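Long-range contacts in SWD1-like protein (Myceliophthora thermophila, PDB 6E29), which probably serves, through its seven-bladed WD40 beta-propeller domain, as a scaffold subunit of the COMPASS histone H3K4 methyltransferase complex: residues 173-178 against 191-196; 212-217 against 232-237. One frame throughout, in Å; residues are numbered along the deposited sequence.

Both contacts lie on the same side of the chain's centre, in two successive blades of the beta-propeller, with their centres about 10 Å apart. Contact 1 joins strands 176-181 and 187-192 at the start of one blade, and contact 2 ties the connection leaving that blade's last strand, 207-212, to strand 229-234 of the next. They also touch directly: Lys212 NZ lies 2.7 Å from Lys194 O, and Ile213 N lies 2.8 Å from Gly195 O, both probable hydrogen bonds. The Thr192-Gly195 turn of contact 1 therefore borders the inter-blade connection of contact 2. Beside it, Ile217 CG1 packs 3.5 Å from Thr193 O.

Contact 1: residues 173-178 against 191-196; sequences KHMTTA and GTTKGR
Gly191 O faces two successive backbone N-H groups, those of Thr177 and Ala178, in a classic beta bulge. Thr177 N makes the strong bond to Gly191 O, 2.7 Å and nearly straight at 171°, whereas the one from Ala178 N is weak; Ala178 O in turn accepts from Gly191 N. The bulge shifts the register by one residue between the Ala178-Gly191 pair and the non-hydrogen-bonded pair Thr176-Thr192. Beyond that pair, Thr193 holds Met175 by two bonds, one from its backbone and one to its side chain: Thr193 N donates to Met175 O at 2.8 Å, and Thr193 OG1 accepts from Met175 N at 2.9 Å. The hydroxyl is set back toward its own main chain, between N and the carbonyl carbon (chi1 47°), while CG2 packs against CG2 of Thr177. This is the first hairpin of a WD40 propeller blade, and a type I turn, Thr192 to Gly195, leads into its third strand. Thr192 OG1 accepts from Lys194 N, an ST turn, and from Arg196 N; a water 2.7 Å from this hydroxyl also bonds His174 ND1 in the plane of the imidazole. With a valine in place of Thr192, the N-H groups of Lys194 and Arg196 would probably lose their shared acceptor, and the water, still beside His174 ND1, would no longer bridge the segments. Over one face of the imidazole lies Lys194 CG, a CH-pi contact 3.5 Å from the His174 centroid, the two side chains crossing at about a right angle. Bent at chi2 and chi4, the lysine brings NZ back for a weak bond to Lys173 O.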
ATOM      1  N   LYS B 173       2.984  -0.464  22.057  1.00 36.46           N
ATOM      2  CA  LYS B 173       2.195   0.509  21.323  1.00 37.14           C
ATOM      3  C   LYS B 173       2.712   0.735  19.927  1.00 37.06           C
ATOM      4  O   LYS B 173       2.030   1.387  19.128  1.00 39.88           O
ATOM      5  CB  LYS B 173       2.161   1.822  22.079  1.00 42.07           C
ATOM      6  CG  LYS B 173       1.457   1.673  23.413  1.00 42.09           C
ATOM      7  CD  LYS B 173       1.595   2.941  24.249  1.00 45.80           C
ATOM      8  CE  LYS B 173       0.821   2.808  25.556  1.00 55.59           C
ATOM      9  NZ  LYS B 173       0.999   4.064  26.337  1.00 55.06           N
ATOM     10  N   HIS B 174       3.895   0.224  19.610  1.00 27.41           N
ATOM     11  CA  HIS B 174       4.439   0.331  18.258  1.00 26.87           C
ATOM     12  C   HIS B 174       3.843  -0.777  17.413  1.00 28.34           C
ATOM     13  O   HIS B 174       4.194  -1.944  17.597  1.00 35.28           O
ATOM     14  CB  HIS B 174       5.952   0.197  18.281  1.00 24.75           C
ATOM     15  CG  HIS B 174       6.647   1.304  18.979  1.00 23.94           C
ATOM     16  ND1 HIS B 174       7.430   2.217  18.297  1.00 28.85           N
ATOM     17  CD2 HIS B 174       6.731   1.635  20.296  1.00 31.66           C
ATOM     18  CE1 HIS B 174       7.934   3.084  19.161  1.00 29.55           C
ATOM     19  NE2 HIS B 174       7.537   2.745  20.383  1.00 33.29           N
ATOM     20  N   MET B 175       2.920  -0.446  16.526  1.00 26.46           N
ATOM     21  CA  MET B 175       2.256  -1.489  15.748  1.00 26.04           C
ATOM     22  C   MET B 175       2.410  -1.177  14.270  1.00 24.92           C
ATOM     23  O   MET B 175       2.428  -0.007  13.873  1.00 27.40           O
ATOM     24  CB  MET B 175       0.796  -1.601  16.120  1.00 28.08           C
ATOM     25  CG  MET B 175       0.662  -1.858  17.615  1.00 35.86           C
ATOM     26  SD  MET B 175      -0.896  -2.456  18.120  1.00 59.75           S
ATOM     27  CE  MET B 175      -1.954  -1.149  17.461  1.00 53.57           C
ATOM     28  N   THR B 176       2.549  -2.221  13.457  1.00 25.30           N
ATOM     29  CA  THR B 176       2.858  -2.021  12.056  1.00 23.39           C
ATOM     30  C   THR B 176       1.578  -1.852  11.231  1.00 25.62           C
ATOM     31  O   THR B 176       0.654  -2.670  11.311  1.00 29.98           O
ATOM     32  CB  THR B 176       3.664  -3.212  11.548  1.00 25.73           C
ATOM     33  OG1 THR B 176       4.929  -3.261  12.229  1.00 27.64           O
ATOM     34  CG2 THR B 176       3.868  -3.160  10.052  1.00 25.08           C
ATOM     35  N   THR B 177       1.548  -0.813  10.391  1.00 22.51           N
ATOM     36  CA  THR B 177       0.310  -0.397   9.745  1.00 24.20           C
ATOM     37  C   THR B 177       0.410  -0.444   8.244  1.00 26.19           C
ATOM     38  O   THR B 177      -0.624  -0.297   7.577  1.00 25.19           O
ATOM     39  CB  THR B 177      -0.058   1.029  10.158  1.00 33.62           C
ATOM     40  OG1 THR B 177       1.135   1.822  10.070  1.00 31.17           O
ATOM     41  CG2 THR B 177      -0.634   1.034  11.576  1.00 30.01           C
ATOM     42  N   ALA B 178       1.592  -0.681   7.698  1.00 24.57           N
ATOM     43  CA  ALA B 178       1.776  -0.670   6.256  1.00 29.20           C
ATOM     44  C   ALA B 178       3.056  -1.423   6.009  1.00 31.77           C
ATOM     45  O   ALA B 178       3.989  -1.307   6.797  1.00 25.61           O
ATOM     46  CB  ALA B 178       1.893   0.760   5.659  1.00 22.93           C
ATOM     47  N   GLY B 191       5.819   0.523   7.996  1.00 23.29           N
ATOM     48  CA  GLY B 191       5.484   1.720   8.751  1.00 23.06           C
ATOM     49  C   GLY B 191       4.686   1.383   9.989  1.00 21.06           C
ATOM     50  O   GLY B 191       3.953   0.385  10.034  1.00 26.45           O
ATOM     51  N   THR B 192       4.778   2.261  11.002  1.00 22.59           N
ATOM     52  CA  THR B 192       4.162   1.976  12.275  1.00 20.53           C
ATOM     53  C   THR B 192       3.296   3.124  12.757  1.00 24.95           C
ATOM     54  O   THR B 192       3.297   4.240  12.203  1.00 27.82           O
ATOM     55  CB  THR B 192       5.203   1.700  13.374  1.00 31.91           C
ATOM     56  OG1 THR B 192       5.833   2.942  13.741  1.00 24.19           O
ATOM     57  CG2 THR B 192       6.241   0.646  12.916  1.00 29.60           C
ATOM     58  N   THR B 193       2.562   2.826  13.827  1.00 24.18           N
ATOM     59  CA  THR B 193       1.718   3.792  14.520  1.00 26.10           C
ATOM     60  C   THR B 193       2.526   4.908  15.169  1.00 27.77           C
ATOM     61  O   THR B 193       1.948   5.913  15.596  1.00 34.39           O
ATOM     62  CB  THR B 193       0.908   3.063  15.608  1.00 25.69           C
ATOM     63  OG1 THR B 193       1.808   2.209  16.349  1.00 31.65           O
ATOM     64  CG2 THR B 193      -0.160   2.217  14.990  1.00 31.83           C
ATOM     65  N   LYS B 194       3.830   4.738  15.300  1.00 25.65           N
ATOM     66  CA  LYS B 194       4.669   5.728  15.956  1.00 37.77           C
ATOM     67  C   LYS B 194       5.496   6.504  14.939  1.00 41.30           C
ATOM     68  O   LYS B 194       6.468   7.174  15.305  1.00 27.90           O
ATOM     69  CB  LYS B 194       5.555   5.045  17.017  1.00 29.96           C
ATOM     70  CG  LYS B 194       4.806   4.450  18.234  1.00 30.20           C
ATOM     71  CD  LYS B 194       4.443   5.513  19.278  1.00 50.90           C
ATOM     72  CE  LYS B 194       3.711   4.910  20.472  1.00 51.50           C
ATOM     73  NZ  LYS B 194       2.279   4.629  20.113  1.00 63.16           N
ATOM     74  N   GLY B 195       5.109   6.426  13.664  1.00 30.27           N
ATOM     75  CA  GLY B 195       5.738   7.186  12.594  1.00 29.02           C
ATOM     76  C   GLY B 195       7.135   6.712  12.241  1.00 26.82           C
ATOM     77  O   GLY B 195       7.928   7.479  11.671  1.00 26.08           O
ATOM     78  N   ARG B 196       7.446   5.445  12.518  1.00 25.52           N
ATOM     79  CA  ARG B 196       8.752   4.916  12.180  1.00 19.45           C
ATOM     80  C   ARG B 196       8.683   4.113  10.890  1.00 25.47           C
ATOM     81  O   ARG B 196       7.656   3.523  10.568  1.00 26.25           O
ATOM     82  CB  ARG B 196       9.339   4.026  13.280  1.00 25.18           C
ATOM     83  CG  ARG B 196       9.391   4.759  14.653  1.00 30.04           C
ATOM     84  CD  ARG B 196      10.159   3.908  15.631  1.00 33.63           C
ATOM     85  NE  ARG B 196      11.588   3.923  15.339  1.00 45.39           N
ATOM     86  CZ  ARG B 196      12.391   4.923  15.704  1.00 42.72           C
ATOM     87  NH1 ARG B 196      11.888   5.962  16.370  1.00 32.28           N
ATOM     88  NH2 ARG B 196      13.681   4.898  15.390  1.00 43.73           N
TER
HETATM   89  O   HOH W   1       7.579   2.023  15.551  1.00 32.24           O

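Contact 2: residues 212-217 against 232-237; sequences KIASGI and VNAQDR
Ala214 and Ala234 meet methyl to methyl across the junction of two WD40 propeller blades, where the connection after strand 207-212 passes the end of strand 229-234. Ala214 CB and Ala234 CB are 3.5 Å apart, tighter than usual for two carbons. Alongside this pair, Ile213 and Val232 reach toward each other tip to tip. Ile213 CG1 stands between the backbone N and the carbonyl carbon (chi1 58°), and the nearly extended chi2 of 166° then carries Ile213 CD1 outward to Val232, 3.8 Å from CG2 and almost as near CG1. Phe242 of strand 239-243 and Ile218 touch both side chains, extending the apolar packing between the blades. Ile217 and Gln235 make a different kind of pair, side by side and pointing the same way, the glutamine extended beyond CG. Gln235 OE1 rests against the aliphatic flank of Ile217, 3.8 Å from both CB and CD1. The backbones join at the base of this pair, where Gln235 N donates to Ile217 O at 3.0 Å; Ala234 CA adds a CA-H...O contact to the same carbonyl. Nearby, Gly216 CA passes close to Gln235 CB, and Gly216 N is buried by the contact without a hydrogen-bonding partner in the model. Asp236 CG takes the same position against its backbone as Ile213 CG1 (chi1 60°), between the N and the carbonyl carbon. Asp236 OD2 forms a salt bridge with Arg240 NH2 and also accepts from Ser215 N at 2.7 Å, from above the carboxylate plane.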
ATOM      1  N   LYS B 212      12.518   7.350  12.829  1.00 29.60           N
ATOM      2  CA  LYS B 212      11.244   8.066  12.923  1.00 27.16           C
ATOM      3  C   LYS B 212      11.186   9.077  11.791  1.00 30.41           C
ATOM      4  O   LYS B 212      11.955  10.041  11.785  1.00 34.14           O
ATOM      5  CB  LYS B 212      11.091   8.759  14.273  1.00 33.81           C
ATOM      6  CG  LYS B 212       9.891   9.655  14.355  1.00 32.25           C
ATOM      7  CD  LYS B 212       9.797  10.488  15.655  1.00 41.90           C
ATOM      8  CE  LYS B 212       8.426  10.339  16.226  1.00 39.29           C
ATOM      9  NZ  LYS B 212       8.198   8.893  16.476  1.00 69.63           N
ATOM     10  N   ILE B 213      10.263   8.881  10.835  1.00 26.89           N
ATOM     11  CA  ILE B 213      10.146   9.788   9.701  1.00 26.42           C
ATOM     12  C   ILE B 213       8.858  10.599   9.697  1.00 34.28           C
ATOM     13  O   ILE B 213       8.696  11.451   8.812  1.00 35.75           O
ATOM     14  CB  ILE B 213      10.248   9.038   8.357  1.00 25.37           C
ATOM     15  CG1 ILE B 213       9.145   7.969   8.300  1.00 28.44           C
ATOM     16  CG2 ILE B 213      11.679   8.480   8.188  1.00 34.41           C
ATOM     17  CD1 ILE B 213       8.916   7.381   6.835  1.00 31.17           C
ATOM     18  N   ALA B 214       7.932  10.359  10.617  1.00 33.56           N
ATOM     19  CA  ALA B 214       6.690  11.115  10.611  1.00 35.24           C
ATOM     20  C   ALA B 214       6.246  11.331  12.048  1.00 29.52           C
ATOM     21  O   ALA B 214       6.727  10.675  12.992  1.00 31.21           O
ATOM     22  CB  ALA B 214       5.611  10.390   9.774  1.00 25.24           C
ATOM     23  N   SER B 215       5.312  12.257  12.231  1.00 36.79           N
ATOM     24  CA  SER B 215       4.761  12.513  13.555  1.00 34.15           C
ATOM     25  C   SER B 215       3.318  12.041  13.710  1.00 56.27           C
ATOM     26  O   SER B 215       2.594  12.562  14.560  1.00 57.71           O
ATOM     27  CB  SER B 215       4.854  13.996  13.893  1.00 48.43           C
ATOM     28  OG  SER B 215       6.198  14.311  14.179  1.00 52.27           O
ATOM     29  N   GLY B 216       2.869  11.095  12.889  1.00 39.90           N
ATOM     30  CA  GLY B 216       1.679  10.337  13.256  1.00 45.14           C
ATOM     31  C   GLY B 216       1.746   8.900  12.763  1.00 44.68           C
ATOM     32  O   GLY B 216       2.826   8.385  12.471  1.00 50.03           O
ATOM     33  N   ILE B 217       0.592   8.250  12.644  1.00 44.50           N
ATOM     34  CA  ILE B 217       0.505   6.907  12.075  1.00 31.30           C
ATOM     35  C   ILE B 217       0.864   6.909  10.590  1.00 30.09           C
ATOM     36  O   ILE B 217       0.355   7.714   9.782  1.00 31.09           O
ATOM     37  CB  ILE B 217      -0.902   6.361  12.341  1.00 36.86           C
ATOM     38  CG1 ILE B 217      -1.079   6.285  13.870  1.00 41.47           C
ATOM     39  CG2 ILE B 217      -1.141   5.074  11.562  1.00 34.95           C
ATOM     40  CD1 ILE B 217      -2.490   5.990  14.338  1.00 52.75           C
ATOM     41  N   VAL B 232       5.540   8.022   1.232  1.00 22.31           N
ATOM     42  CA  VAL B 232       5.037   7.736   2.567  1.00 22.68           C
ATOM     43  C   VAL B 232       3.899   8.709   2.879  1.00 20.65           C
ATOM     44  O   VAL B 232       4.082   9.908   2.769  1.00 23.54           O
ATOM     45  CB  VAL B 232       6.109   7.893   3.649  1.00 25.05           C
ATOM     46  CG1 VAL B 232       5.483   7.540   5.030  1.00 27.08           C
ATOM     47  CG2 VAL B 232       7.353   7.034   3.354  1.00 20.04           C
ATOM     48  N   ASN B 233       2.722   8.194   3.208  1.00 20.02           N
ATOM     49  CA  ASN B 233       1.644   9.040   3.714  1.00 22.87           C
ATOM     50  C   ASN B 233       1.516   8.770   5.205  1.00 27.45           C
ATOM     51  O   ASN B 233       1.475   7.603   5.624  1.00 30.63           O
ATOM     52  CB  ASN B 233       0.301   8.776   3.032  1.00 25.11           C
ATOM     53  CG  ASN B 233      -0.756   9.827   3.405  1.00 31.52           C
ATOM     54  OD1 ASN B 233      -0.417  10.976   3.715  1.00 33.24           O
ATOM     55  ND2 ASN B 233      -2.015   9.436   3.395  1.00 28.07           N
ATOM     56  N   ALA B 234       1.382   9.827   5.979  1.00 25.44           N
ATOM     57  CA  ALA B 234       1.264   9.697   7.424  1.00 28.34           C
ATOM     58  C   ALA B 234       0.310  10.756   7.944  1.00 41.25           C
ATOM     59  O   ALA B 234       0.017  11.748   7.275  1.00 43.87           O
ATOM     60  CB  ALA B 234       2.645   9.813   8.104  1.00 27.21           C
ATOM     61  N   GLN B 235      -0.145  10.568   9.164  1.00 29.35           N
ATOM     62  CA  GLN B 235      -1.238  11.374   9.665  1.00 32.79           C
ATOM     63  C   GLN B 235      -0.799  12.746  10.163  1.00 36.61           C
ATOM     64  O   GLN B 235      -1.549  13.378  10.896  1.00 40.86           O
ATOM     65  CB  GLN B 235      -1.944  10.628  10.792  1.00 35.38           C
ATOM     66  CG  GLN B 235      -2.839   9.483  10.285  1.00 47.04           C
ATOM     67  CD  GLN B 235      -3.749   8.971  11.418  1.00 54.41           C
ATOM     68  OE1 GLN B 235      -3.454   9.176  12.606  1.00 62.81           O
ATOM     69  NE2 GLN B 235      -4.862   8.335  11.054  1.00 57.58           N
ATOM     70  N   ASP B 236       0.396  13.210   9.820  1.00 37.16           N
ATOM     71  CA  ASP B 236       0.807  14.541  10.228  1.00 47.14           C
ATOM     72  C   ASP B 236       0.672  15.547   9.089  1.00 39.18           C
ATOM     73  O   ASP B 236       1.302  16.594   9.132  1.00 31.39           O
ATOM     74  CB  ASP B 236       2.231  14.536  10.839  1.00 52.08           C
ATOM     75  CG  ASP B 236       3.331  14.040   9.871  1.00 50.37           C
ATOM     76  OD1 ASP B 236       3.002  13.692   8.718  1.00 34.41           O
ATOM     77  OD2 ASP B 236       4.524  14.012  10.288  1.00 38.34           O
ATOM     78  N   ARG B 237      -0.172  15.260   8.082  1.00 34.30           N
ATOM     79  CA  ARG B 237      -0.538  16.196   7.025  1.00 36.93           C
ATOM     80  C   ARG B 237       0.585  16.403   6.026  1.00 39.45           C
ATOM     81  O   ARG B 237       0.544  17.341   5.228  1.00 32.43           O
ATOM     82  CB  ARG B 237      -0.989  17.570   7.588  1.00 38.54           C
ATOM     83  CG  ARG B 237      -2.239  17.490   8.466  1.00 37.66           C
ATOM     84  CD  ARG B 237      -2.553  18.727   9.277  1.00 45.94           C
ATOM     85  NE  ARG B 237      -3.848  18.507   9.923  1.00 66.58           N
ATOM     86  CZ  ARG B 237      -4.040  17.723  10.993  1.00 70.62           C
ATOM     87  NH1 ARG B 237      -3.021  17.070  11.564  1.00 70.93           N
ATOM     88  NH2 ARG B 237      -5.260  17.577  11.494  1.00 61.89           N
TER